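Side-chain contact in putative 4-Hydroxy-2-oxoglutarate aldolase / 2-dehydro-3-deoxyphosphogluconate aldolase (Yersinia enterocolitica, PDB 3LM7), which is a putative aldolase of the KDGP aldolase family, built on a TIM-barrel fold in which parallel strands are surrounded by helices: residues Gly194-Asp197 / Leu198-Glu202. Residues are numbered along the deposited sequence; the frame is centred on the assembly and turned at random.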
loop_
_atom_site.group_PDB
_atom_site.type_symbol
_atom_site.label_atom_id
_atom_site.label_comp_id
_atom_site.label_asym_id
_atom_site.label_seq_id
_atom_site.Cartn_x
_atom_site.Cartn_y
_atom_site.Cartn_z
ATOM N N GLY A 194 5.719 18.610 12.239
ATOM C CA GLY A 194 6.172 19.428 13.358
ATOM C C GLY A 194 7.649 19.285 13.592
ATOM O O GLY A 194 8.114 18.244 14.043
ATOM N N GLY A 195 8.403 20.316 13.239
ATOM C CA GLY A 195 9.854 20.318 13.520
ATOM C C GLY A 195 10.698 19.529 12.529
ATOM O O GLY A 195 11.854 19.203 12.827
ATOM N N ILE A 196 10.146 19.218 11.346
ATOM C CA ILE A 196 10.889 18.441 10.338
ATOM C C ILE A 196 11.749 19.467 9.607
ATOM O O ILE A 196 11.300 20.573 9.313
ATOM C CB ILE A 196 9.950 17.682 9.364
ATOM C CG1 ILE A 196 9.157 16.555 10.181
ATOM C CG2 ILE A 196 10.748 17.086 8.228
ATOM C CD1 ILE A 196 8.190 15.689 9.268
ATOM N N ASP A 197 13.008 19.128 9.395
ATOM C CA ASP A 197 13.874 20.027 8.635
ATOM C C ASP A 197 14.681 19.189 7.668
ATOM O O ASP A 197 14.484 17.995 7.594
ATOM C CB ASP A 197 14.751 20.924 9.560
ATOM C CG ASP A 197 15.672 20.126 10.453
ATOM O OD1 ASP A 197 16.074 19.020 10.080
ATOM O OD2 ASP A 197 15.940 20.615 11.551
ATOM N N LEU A 198 15.631 19.803 6.941
ATOM C CA LEU A 198 16.349 19.023 5.935
ATOM C C LEU A 198 17.287 17.995 6.538
ATOM O O LEU A 198 17.678 17.054 5.842
ATOM C CB LEU A 198 17.170 19.993 5.021
ATOM C CG LEU A 198 16.320 20.998 4.237
ATOM C CD1 LEU A 198 17.208 21.973 3.439
ATOM C CD2 LEU A 198 15.341 20.232 3.273
ATOM N N ASP A 199 17.649 18.178 7.803
ATOM C CA ASP A 199 18.615 17.254 8.470
ATOM C C ASP A 199 17.958 16.058 9.166
ATOM O O ASP A 199 18.606 15.022 9.375
ATOM C CB ASP A 199 19.479 18.035 9.450
ATOM C CG ASP A 199 20.424 18.998 8.741
ATOM O OD1 ASP A 199 20.899 18.705 7.589
ATOM O OD2 ASP A 199 20.693 20.049 9.361
ATOM N N ASN A 200 16.691 16.170 9.526
ATOM C CA ASN A 200 16.018 15.008 10.183
ATOM C C ASN A 200 14.962 14.346 9.275
ATOM O O ASN A 200 14.383 13.352 9.637
ATOM C CB ASN A 200 15.434 15.361 11.560
ATOM C CG ASN A 200 14.364 16.433 11.478
ATOM O OD1 ASN A 200 13.719 16.626 10.444
ATOM N ND2 ASN A 200 14.174 17.150 12.576
ATOM N N PHE A 201 14.767 14.913 8.079
ATOM C CA PHE A 201 13.733 14.452 7.169
ATOM C C PHE A 201 13.990 13.031 6.787
ATOM O O PHE A 201 13.088 12.217 6.865
ATOM C CB PHE A 201 13.718 15.321 5.911
ATOM C CG PHE A 201 12.751 14.843 4.837
ATOM C CD1 PHE A 201 11.406 15.178 4.924
ATOM C CD2 PHE A 201 13.212 14.086 3.743
ATOM C CE1 PHE A 201 10.482 14.744 3.887
ATOM C CE2 PHE A 201 12.339 13.653 2.716
ATOM C CZ PHE A 201 10.970 13.991 2.780
ATOM N N GLU A 202 15.212 12.701 6.318
ATOM C CA GLU A 202 15.439 11.314 5.909
ATOM C C GLU A 202 15.125 10.305 7.037
ATOM O O GLU A 202 14.410 9.330 6.803
ATOM C CB GLU A 202 16.903 11.098 5.449
ATOM C CG GLU A 202 17.173 9.642 5.100
ATOM C CD GLU A 202 18.533 9.486 4.423
ATOM O OE1 GLU A 202 19.163 10.494 4.053
ATOM O OE2 GLU A 202 18.928 8.357 4.256
#
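Asp197 and Asn200 illustrate how two polar side chains, three residues apart, can satisfy each other's backbone N-H. Asp197 OD1 accepts from Asn200 N at 3.0 Å, nearly along its C-O axis, while Asn200 OD1 returns the favour by accepting from Asp197 N at 2.8 Å in an almost straight bond (170°). Each side chain has CG lodged between its own backbone N and carbonyl carbon (chi1 61° in Asp197, 62° in Asn200), which turns carboxylate and amide back over the main chain. A second donor, Asp199 N, reaches Asp197 OD1 at 2.9 Å from above the carboxylate plane, closing an Asx turn, so this one oxygen serves two successive N-H groups.

The reciprocal pair has the bonding pattern of a capping box, in the turn that leads from strand 189-192 of the TIM barrel into helix 201-211. The two N-H groups meeting Asp197 OD1 would probably stabilise its negative charge, with the nearby carboxylate of Asp199 working against this. Asn200 uses both ends of its amide: ND2 donates to Gly195 O at 3.1 Å, close to the amide plane, and with OD1 and ND2 both engaged the amide's rotation is fixed. Asp197 O accepts weakly from Phe201 N at 3.1 Å and, longer still, from Asn200 N, whereas Ile196 O is taken by the hydroxyl of Ser223.

Apolar packing lies beside this polar network. Ile196 CG2, anti to its own nitrogen, meets the edge of the Phe201 ring, 3.9 Å from CD1, and the Phe201 side chain also packs on Leu240 and Ile243 of helix 234-247.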